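Local atomic coordinates of monovalent Na+/H+ antiporter subunit A (Dietzia sp. DQ12-45-1b, PDB entry 7D3U), a protein that probably serves as the large membrane subunit of a bacterial Mrp complex that exchanges sodium ions for protons across the cell membrane. Residues M24-G29 against L95-G100; L475-V480 against A494-W499; A843-V848 against I909-G914. One frame throughout, in Å; residues are numbered along the deposited sequence.

Contact 1. Residues M24-G29 against L95-G100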
loop_
_atom_site.group_PDB
_atom_site.type_symbol
_atom_site.label_atom_id
_atom_site.label_comp_id
_atom_site.label_asym_id
_atom_site.label_seq_id
_atom_site.Cartn_x
_atom_site.Cartn_y
_atom_site.Cartn_z
ATOM N N MET B 24 -1.771 -43.335 -26.594
ATOM C CA MET B 24 -2.979 -43.783 -27.272
ATOM C C MET B 24 -3.940 -42.606 -27.347
ATOM O O MET B 24 -4.340 -42.069 -26.310
ATOM C CB MET B 24 -3.625 -44.958 -26.538
ATOM C CG MET B 24 -2.647 -45.847 -25.796
ATOM S SD MET B 24 -3.479 -47.032 -24.724
ATOM C CE MET B 24 -2.080 -47.925 -24.055
ATOM N N GLY B 25 -4.305 -42.211 -28.565
ATOM C CA GLY B 25 -5.121 -41.029 -28.770
ATOM C C GLY B 25 -6.402 -41.013 -27.961
ATOM O O GLY B 25 -6.559 -40.193 -27.053
ATOM N N ARG B 26 -7.324 -41.921 -28.276
ATOM C CA ARG B 26 -8.538 -42.087 -27.495
ATOM C C ARG B 26 -8.644 -43.445 -26.826
ATOM O O ARG B 26 -9.466 -43.599 -25.918
ATOM C CB ARG B 26 -9.782 -41.871 -28.368
ATOM C CG ARG B 26 -10.030 -42.977 -29.374
ATOM C CD ARG B 26 -11.277 -42.709 -30.188
ATOM N NE ARG B 26 -11.584 -43.812 -31.092
ATOM C CZ ARG B 26 -12.684 -43.884 -31.832
ATOM N NH1 ARG B 26 -12.882 -44.924 -32.628
ATOM N NH2 ARG B 26 -13.587 -42.916 -31.777
ATOM N N ASP B 27 -7.845 -44.428 -27.243
ATOM C CA ASP B 27 -7.861 -45.739 -26.607
ATOM C C ASP B 27 -7.313 -45.712 -25.190
ATOM O O ASP B 27 -7.369 -46.739 -24.508
ATOM C CB ASP B 27 -7.065 -46.743 -27.440
ATOM C CG ASP B 27 -7.443 -46.711 -28.905
ATOM O OD1 ASP B 27 -8.609 -46.387 -29.212
ATOM O OD2 ASP B 27 -6.574 -47.012 -29.749
ATOM N N ALA B 28 -6.791 -44.572 -24.731
ATOM C CA ALA B 28 -6.308 -44.469 -23.361
ATOM C C ALA B 28 -7.419 -44.677 -22.346
ATOM O O ALA B 28 -7.133 -44.931 -21.172
ATOM C CB ALA B 28 -5.647 -43.112 -23.131
ATOM N N GLY B 29 -8.678 -44.566 -22.766
ATOM C CA GLY B 29 -9.776 -44.897 -21.884
ATOM C C GLY B 29 -9.911 -46.373 -21.583
ATOM O O GLY B 29 -10.660 -46.730 -20.669
ATOM N N LEU B 95 -15.163 -40.437 -27.769
ATOM C CA LEU B 95 -14.348 -39.326 -28.238
ATOM C C LEU B 95 -13.909 -39.545 -29.681
ATOM O O LEU B 95 -13.800 -40.677 -30.159
ATOM C CB LEU B 95 -13.121 -39.150 -27.344
ATOM C CG LEU B 95 -13.375 -38.833 -25.872
ATOM C CD1 LEU B 95 -12.062 -38.591 -25.154
ATOM C CD2 LEU B 95 -14.283 -37.628 -25.736
ATOM N N GLY B 96 -13.660 -38.440 -30.379
ATOM C CA GLY B 96 -13.205 -38.524 -31.749
ATOM C C GLY B 96 -11.803 -39.092 -31.855
ATOM O O GLY B 96 -11.049 -39.164 -30.885
ATOM N N ARG B 97 -11.450 -39.505 -33.073
ATOM C CA ARG B 97 -10.143 -40.106 -33.339
ATOM C C ARG B 97 -9.078 -39.010 -33.365
ATOM O O ARG B 97 -8.457 -38.709 -34.387
ATOM C CB ARG B 97 -10.170 -40.891 -34.642
ATOM C CG ARG B 97 -10.896 -42.219 -34.551
ATOM C CD ARG B 97 -12.241 -42.159 -35.254
ATOM N NE ARG B 97 -12.892 -43.464 -35.306
ATOM C CZ ARG B 97 -12.612 -44.404 -36.204
ATOM N NH1 ARG B 97 -11.689 -44.187 -37.129
ATOM N NH2 ARG B 97 -13.257 -45.562 -36.175
ATOM N N GLY B 98 -8.873 -38.402 -32.196
ATOM C CA GLY B 98 -7.872 -37.375 -32.026
ATOM C C GLY B 98 -6.632 -37.895 -31.317
ATOM O O GLY B 98 -6.563 -39.033 -30.861
ATOM N N SER B 99 -5.633 -37.022 -31.235
ATOM C CA SER B 99 -4.383 -37.326 -30.549
ATOM C C SER B 99 -4.264 -36.650 -29.197
ATOM O O SER B 99 -3.686 -37.226 -28.274
ATOM C CB SER B 99 -3.188 -36.920 -31.419
ATOM O OG SER B 99 -2.062 -36.614 -30.616
ATOM N N GLY B 100 -4.795 -35.440 -29.053
ATOM C CA GLY B 100 -4.733 -34.745 -27.785
ATOM C C GLY B 100 -6.031 -34.814 -27.010
ATOM O O GLY B 100 -6.983 -34.088 -27.308
#
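Arg26 makes the largest contribution to the contact between the loop joining helices 2-23 and 29-45 and the loop joining helices 71-94 and 102-119. Its CB points at the other loop and lies 4.4 Å from Leu95 CB. CG sits between the backbone N and the carbonyl carbon (chi1 71°), and from there the chain runs extended, so that CD passes 3.2 Å from Leu95 O and also near Gly96 O, and NE runs beside Arg97 CG. At the tip, NH2 donates a hydrogen bond to the same Leu95 O (2.8 Å, 160° at the hydrogen); the oxygen lies in the guanidinium plane and is met almost along its C=O axis. Above CZ, one face of the guanidinium is covered by Arg97 CG at 3.7 Å. The two arginines lie side by side and point the same way, with their guanidinium planes 72° apart. Arg26 NH1 and Arg97 NE, 3.1 Å apart, are both donors and do not hydrogen-bond. Gly25 contributes backbone alone: its CA makes a CA-H...O contact with Gly98 O (3.2 Å), where a CB would clash. Arg26 O is hydrogen-bonded to Ser92 OG, and Asp27 forms a salt bridge with Arg93, both in helix 71-94. The arrangement is a loop-to-loop link on the surface of a helical membrane protein, in which an arginine binds the carbonyl just past helix 71-94.

Contact 2. Residues L475-V480 against A494-W499; sequences LLEPAV and ADFGLW. With LMT (dodecyl-beta-D-maltoside), chain Z.
Leu476 O is the best-held polar atom here, gripped by one backbone bond from Val480 N (2.9 Å) that belongs to the opening turn of helix 477-484. Leu476 N, by contrast, has a weak, bent bond to Glu477 OE2 (127° at the hydrogen), made possible by the fold of the Glu477 chain at chi2 (90°). With Glu477 CG anti to the carbonyl carbon (chi1 -51°), that methylene lies 3.3 Å from Ala494 O and also close to Asp495 CA. The start of helix 477-484 thus packs against the loop that leads on to helix 504-520, and Phe496 fills the join. Val480 CG1 lies at the edge of its ring, in the ring plane and 3.7 Å from CZ. Leu476 CB makes a separate apolar contact with Phe496 CD2 at 3.9 Å. An alanine in place of Phe496 would probably lose these apolar contacts, together with those to Val316 of helix 312-341 and the edge-to-face pairing with Trp386, and loosen the loop from the helix. A dodecyl maltoside borders the 475-480 segment: Leu476 CD2 touches its alkyl carbon C5 at 3.7 Å, Ala479 CB lies 3.3 Å from its O1', and its O6' gives a weak hydrogen bond to Leu475 O.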
loop_
_atom_site.group_PDB
_atom_site.type_symbol
_atom_site.label_atom_id
_atom_site.label_comp_id
_atom_site.label_asym_id
_atom_site.label_seq_id
_atom_site.Cartn_x
_atom_site.Cartn_y
_atom_site.Cartn_z
ATOM N N LEU B 475 -28.308 -60.088 -3.736
ATOM C CA LEU B 475 -26.874 -59.844 -3.679
ATOM C C LEU B 475 -26.508 -58.528 -3.007
ATOM O O LEU B 475 -25.320 -58.278 -2.783
ATOM C CB LEU B 475 -26.279 -59.864 -5.090
ATOM C CG LEU B 475 -26.376 -61.187 -5.845
ATOM C CD1 LEU B 475 -25.906 -61.013 -7.276
ATOM C CD2 LEU B 475 -25.567 -62.258 -5.139
ATOM N N LEU B 476 -27.485 -57.682 -2.680
ATOM C CA LEU B 476 -27.195 -56.337 -2.212
ATOM C C LEU B 476 -27.548 -56.082 -0.754
ATOM O O LEU B 476 -27.104 -55.069 -0.205
ATOM C CB LEU B 476 -27.923 -55.305 -3.087
ATOM C CG LEU B 476 -27.289 -55.012 -4.445
ATOM C CD1 LEU B 476 -28.287 -54.325 -5.356
ATOM C CD2 LEU B 476 -26.045 -54.162 -4.276
ATOM N N GLU B 477 -28.328 -56.950 -0.110
ATOM C CA GLU B 477 -28.697 -56.690 1.281
ATOM C C GLU B 477 -27.506 -56.683 2.227
ATOM O O GLU B 477 -27.447 -55.787 3.082
ATOM C CB GLU B 477 -29.762 -57.683 1.756
ATOM C CG GLU B 477 -30.942 -57.794 0.838
ATOM C CD GLU B 477 -30.740 -58.859 -0.193
ATOM O OE1 GLU B 477 -31.449 -59.885 -0.143
ATOM O OE2 GLU B 477 -29.835 -58.678 -1.027
ATOM N N PRO B 478 -26.542 -57.618 2.157
ATOM C CA PRO B 478 -25.401 -57.533 3.079
ATOM C C PRO B 478 -24.702 -56.184 3.014
ATOM O O PRO B 478 -24.602 -55.482 4.026
ATOM C CB PRO B 478 -24.479 -58.670 2.614
ATOM C CG PRO B 478 -25.008 -59.099 1.284
ATOM C CD PRO B 478 -26.470 -58.840 1.341
ATOM N N ALA B 479 -24.257 -55.798 1.817
ATOM C CA ALA B 479 -23.514 -54.551 1.669
ATOM C C ALA B 479 -24.369 -53.343 2.022
ATOM O O ALA B 479 -23.910 -52.435 2.721
ATOM C CB ALA B 479 -22.980 -54.425 0.245
ATOM N N VAL B 480 -25.624 -53.322 1.569
ATOM C CA VAL B 480 -26.461 -52.144 1.771
ATOM C C VAL B 480 -26.829 -51.989 3.243
ATOM O O VAL B 480 -26.755 -50.891 3.803
ATOM C CB VAL B 480 -27.709 -52.215 0.875
ATOM C CG1 VAL B 480 -28.769 -51.257 1.371
ATOM C CG2 VAL B 480 -27.338 -51.893 -0.560
ATOM N N ALA B 494 -32.582 -55.816 5.868
ATOM C CA ALA B 494 -32.990 -55.408 4.533
ATOM C C ALA B 494 -33.187 -56.612 3.624
ATOM O O ALA B 494 -32.490 -57.623 3.738
ATOM C CB ALA B 494 -31.953 -54.467 3.919
ATOM N N ASP B 495 -34.145 -56.488 2.706
ATOM C CA ASP B 495 -34.373 -57.514 1.696
ATOM C C ASP B 495 -34.963 -56.855 0.458
ATOM O O ASP B 495 -35.939 -56.106 0.555
ATOM C CB ASP B 495 -35.299 -58.618 2.217
ATOM C CG ASP B 495 -36.632 -58.086 2.694
ATOM O OD1 ASP B 495 -36.658 -56.979 3.270
ATOM O OD2 ASP B 495 -37.652 -58.776 2.496
ATOM N N PHE B 496 -34.362 -57.131 -0.696
ATOM C CA PHE B 496 -34.794 -56.593 -1.984
ATOM C C PHE B 496 -35.208 -57.782 -2.844
ATOM O O PHE B 496 -34.377 -58.374 -3.537
ATOM C CB PHE B 496 -33.680 -55.785 -2.644
ATOM C CG PHE B 496 -32.948 -54.875 -1.702
ATOM C CD1 PHE B 496 -33.637 -54.012 -0.871
ATOM C CD2 PHE B 496 -31.566 -54.885 -1.646
ATOM C CE1 PHE B 496 -32.963 -53.176 -0.007
ATOM C CE2 PHE B 496 -30.888 -54.052 -0.782
ATOM C CZ PHE B 496 -31.587 -53.197 0.038
ATOM N N GLY B 497 -36.490 -58.131 -2.807
ATOM C CA GLY B 497 -36.919 -59.356 -3.451
ATOM C C GLY B 497 -38.183 -59.277 -4.284
ATOM O O GLY B 497 -38.613 -60.294 -4.837
ATOM N N LEU B 498 -38.786 -58.092 -4.382
ATOM C CA LEU B 498 -40.015 -57.898 -5.155
ATOM C C LEU B 498 -41.145 -58.790 -4.652
ATOM O O LEU B 498 -41.980 -59.245 -5.436
ATOM C CB LEU B 498 -39.786 -58.140 -6.650
ATOM C CG LEU B 498 -39.052 -57.099 -7.496
ATOM C CD1 LEU B 498 -37.573 -57.078 -7.183
ATOM C CD2 LEU B 498 -39.273 -57.406 -8.961
ATOM N N TRP B 499 -41.168 -59.058 -3.348
ATOM C CA TRP B 499 -42.168 -59.956 -2.786
ATOM C C TRP B 499 -43.573 -59.433 -3.057
ATOM O O TRP B 499 -43.824 -58.227 -3.016
ATOM C CB TRP B 499 -41.944 -60.120 -1.282
ATOM C CG TRP B 499 -42.331 -58.919 -0.471
ATOM C CD1 TRP B 499 -43.556 -58.650 0.064
ATOM C CD2 TRP B 499 -41.485 -57.824 -0.102
ATOM N NE1 TRP B 499 -43.527 -57.457 0.740
ATOM C CE2 TRP B 499 -42.266 -56.930 0.654
ATOM C CE3 TRP B 499 -40.143 -57.513 -0.338
ATOM C CZ2 TRP B 499 -41.751 -55.745 1.175
ATOM C CZ3 TRP B 499 -39.633 -56.337 0.180
ATOM C CH2 TRP B 499 -40.435 -55.468 0.927
HETATM C C1B LMT Z . -21.467 -63.509 0.282
HETATM C C2B LMT Z . -20.453 -64.646 0.071
HETATM C C3B LMT Z . -21.110 -65.836 -0.655
HETATM C C4B LMT Z . -22.014 -65.346 -1.809
HETATM C C5B LMT Z . -23.069 -64.390 -1.220
HETATM C C6B LMT Z . -24.444 -65.047 -1.267
HETATM O O1B LMT Z . -21.164 -62.472 -0.597
HETATM O O2B LMT Z . -19.428 -64.133 -0.679
HETATM O O3B LMT Z . -21.775 -66.658 0.217
HETATM O "O4'" LMT Z . -21.275 -64.679 -2.760
HETATM O O5B LMT Z . -22.773 -63.964 0.091
HETATM O O6B LMT Z . -25.402 -64.165 -0.839
HETATM C "C1'" LMT Z . -21.034 -58.413 -0.948
HETATM C "C2'" LMT Z . -20.776 -58.892 0.489
HETATM C "C3'" LMT Z . -20.579 -60.434 0.524
HETATM C "C4'" LMT Z . -21.646 -61.179 -0.304
HETATM C "C5'" LMT Z . -21.750 -60.433 -1.652
HETATM C "C6'" LMT Z . -22.666 -61.080 -2.651
HETATM O "O1'" LMT Z . -21.360 -57.090 -0.974
HETATM O "O2'" LMT Z . -19.627 -58.297 0.937
HETATM O "O3'" LMT Z . -20.598 -60.876 1.813
HETATM O "O5'" LMT Z . -22.147 -59.114 -1.449
HETATM O "O6'" LMT Z . -23.868 -61.225 -2.013
HETATM C C1 LMT Z . -21.348 -56.529 -2.267
HETATM C C2 LMT Z . -20.495 -55.291 -2.181
HETATM C C3 LMT Z . -20.644 -54.342 -3.324
HETATM C C4 LMT Z . -22.102 -53.985 -3.419
HETATM C C5 LMT Z . -22.447 -53.573 -4.807
HETATM C C6 LMT Z . -21.927 -52.217 -5.142
HETATM C C7 LMT Z . -22.726 -51.648 -6.275
HETATM C C8 LMT Z . -21.797 -51.157 -7.327
HETATM C C9 LMT Z . -22.438 -50.957 -8.661
HETATM C C10 LMT Z . -21.387 -50.416 -9.589
HETATM C C11 LMT Z . -21.338 -51.187 -10.868
HETATM C C12 LMT Z . -20.461 -50.527 -11.879
#

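Contact 3. Residues A843-V848 against I909-G914; sequences AARIRV and IDKLGG
Charge dominates the meeting of Arg845 with Asp910. Arg845 NE and Asp910 OD1 form a salt bridge of 2.9 Å, but the oxygen lies over a face of the guanidinium, well out of its plane, so the attraction is electrostatic and no N-H points at it. Guanidinium and carboxylate stand 90° apart, an approach to which the bend of the Arg845 chain at chi3 (78°) contributes. Both charges have further partners: Asp910 OD2 is hydrogen-bonded to Tyr850 OH, and Arg845 NH2 makes a salt bridge with Asp919. Lys911 adds a like charge, its NZ 4.3 Å from Arg845 NH2, which the two aspartates would probably offset. In van der Waals packing, Ile846 CG1 slides past the methylene CB of Asp910 at 3.7 Å; the apolar pair is Ile846 CD1 on Ile909 CG2, at 4.2 Å. Within the backbone, Gly913 N bonds to Ile909 O (3.0 Å) near the C-terminal end of helix 890-912, and Gly914 leaves with a positive phi that favours glycine. The contact sets the loop between helices 821-837 and 850-866, which falls in the MnhB-related sequence family, against the C-terminal end of helix 890-912, a buried junction of helix end and interhelical loop.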
loop_
_atom_site.group_PDB
_atom_site.type_symbol
_atom_site.label_atom_id
_atom_site.label_comp_id
_atom_site.label_asym_id
_atom_site.label_seq_id
_atom_site.Cartn_x
_atom_site.Cartn_y
_atom_site.Cartn_z
ATOM N N ALA B 843 24.634 29.173 -17.834
ATOM C CA ALA B 843 25.713 29.157 -16.857
ATOM C C ALA B 843 25.247 28.688 -15.486
ATOM O O ALA B 843 26.080 28.286 -14.668
ATOM C CB ALA B 843 26.343 30.545 -16.748
ATOM N N ALA B 844 23.941 28.726 -15.217
ATOM C CA ALA B 844 23.423 28.369 -13.902
ATOM C C ALA B 844 23.442 26.872 -13.634
ATOM O O ALA B 844 23.207 26.466 -12.492
ATOM C CB ALA B 844 21.998 28.895 -13.740
ATOM N N ARG B 845 23.708 26.048 -14.641
ATOM C CA ARG B 845 23.711 24.606 -14.452
ATOM C C ARG B 845 24.950 24.179 -13.678
ATOM O O ARG B 845 26.077 24.502 -14.065
ATOM C CB ARG B 845 23.655 23.890 -15.798
ATOM C CG ARG B 845 22.259 23.763 -16.370
ATOM C CD ARG B 845 22.225 22.751 -17.497
ATOM N NE ARG B 845 22.212 21.378 -17.008
ATOM C CZ ARG B 845 21.114 20.640 -16.900
ATOM N NH1 ARG B 845 19.939 21.146 -17.244
ATOM N NH2 ARG B 845 21.191 19.397 -16.447
ATOM N N ILE B 846 24.736 23.458 -12.580
ATOM C CA ILE B 846 25.846 22.911 -11.810
ATOM C C ILE B 846 26.578 21.893 -12.674
ATOM O O ILE B 846 26.004 20.876 -13.081
ATOM C CB ILE B 846 25.351 22.283 -10.503
ATOM C CG1 ILE B 846 24.200 23.103 -9.918
ATOM C CG2 ILE B 846 26.484 22.182 -9.500
ATOM C CD1 ILE B 846 24.617 24.465 -9.419
ATOM N N ARG B 847 27.853 22.163 -12.957
ATOM C CA ARG B 847 28.630 21.368 -13.901
ATOM C C ARG B 847 29.480 20.303 -13.222
ATOM O O ARG B 847 30.569 19.980 -13.714
ATOM C CB ARG B 847 29.508 22.283 -14.754
ATOM C CG ARG B 847 28.734 23.119 -15.755
ATOM C CD ARG B 847 28.369 22.306 -16.985
ATOM N NE ARG B 847 27.055 22.667 -17.507
ATOM C CZ ARG B 847 26.807 23.763 -18.216
ATOM N NH1 ARG B 847 27.785 24.613 -18.497
ATOM N NH2 ARG B 847 25.578 24.008 -18.649
ATOM N N VAL B 848 29.018 19.751 -12.107
ATOM C CA VAL B 848 29.731 18.669 -11.434
ATOM C C VAL B 848 28.884 17.407 -11.523
ATOM O O VAL B 848 27.652 17.499 -11.632
ATOM C CB VAL B 848 30.048 19.027 -9.975
ATOM C CG1 VAL B 848 30.827 20.327 -9.910
ATOM C CG2 VAL B 848 28.769 19.128 -9.165
ATOM N N ILE B 909 19.061 21.555 -7.648
ATOM C CA ILE B 909 19.229 22.882 -8.234
ATOM C C ILE B 909 19.502 22.801 -9.730
ATOM O O ILE B 909 19.013 23.630 -10.501
ATOM C CB ILE B 909 20.345 23.650 -7.497
ATOM C CG1 ILE B 909 19.948 23.907 -6.046
ATOM C CG2 ILE B 909 20.636 24.966 -8.190
ATOM C CD1 ILE B 909 18.712 24.747 -5.900
ATOM N N ASP B 910 20.266 21.804 -10.177
ATOM C CA ASP B 910 20.611 21.720 -11.589
ATOM C C ASP B 910 19.468 21.170 -12.429
ATOM O O ASP B 910 19.333 21.544 -13.599
ATOM C CB ASP B 910 21.857 20.854 -11.774
ATOM C CG ASP B 910 22.056 20.422 -13.210
ATOM O OD1 ASP B 910 22.164 21.303 -14.087
ATOM O OD2 ASP B 910 22.098 19.203 -13.466
ATOM N N LYS B 911 18.633 20.298 -11.864
ATOM C CA LYS B 911 17.543 19.733 -12.650
ATOM C C LYS B 911 16.342 20.672 -12.704
ATOM O O LYS B 911 15.696 20.792 -13.751
ATOM C CB LYS B 911 17.139 18.374 -12.082
ATOM C CG LYS B 911 18.226 17.319 -12.155
ATOM C CD LYS B 911 18.041 16.411 -13.358
ATOM C CE LYS B 911 18.868 16.880 -14.538
ATOM N NZ LYS B 911 18.827 15.906 -15.662
ATOM N N LEU B 912 16.031 21.342 -11.597
ATOM C CA LEU B 912 14.874 22.225 -11.541
ATOM C C LEU B 912 15.182 23.643 -11.998
ATOM O O LEU B 912 14.290 24.325 -12.513
ATOM C CB LEU B 912 14.308 22.265 -10.120
ATOM C CG LEU B 912 13.474 21.060 -9.692
ATOM C CD1 LEU B 912 13.213 21.096 -8.199
ATOM C CD2 LEU B 912 12.169 21.023 -10.462
ATOM N N GLY B 913 16.416 24.108 -11.821
ATOM C CA GLY B 913 16.766 25.463 -12.193
ATOM C C GLY B 913 16.718 25.718 -13.684
ATOM O O GLY B 913 17.530 25.179 -14.440
ATOM N N GLY B 914 15.769 26.541 -14.120
ATOM C CA GLY B 914 15.655 26.865 -15.525
ATOM C C GLY B 914 15.187 25.682 -16.358
ATOM O O GLY B 914 14.702 24.669 -15.853
#

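In the fold
The three contacts hold different elements and follow one another along the chain. Contact 1 lies at the surface and joins two interhelical loops, largely by one arginine reaching a backbone carbonyl. Contact 2, its centre about 40 Å from that of contact 1, is partly buried; it relies on an aromatic ring against aliphatic groups, with detergent beside one of its segments. Contact 3 is buried and lies on the opposite side of the chain's centre from contact 2, with about 98 Å between their centres. Opposite charges meet across contact 3, whereas in contact 1 the charged neighbours across the loops are both arginines.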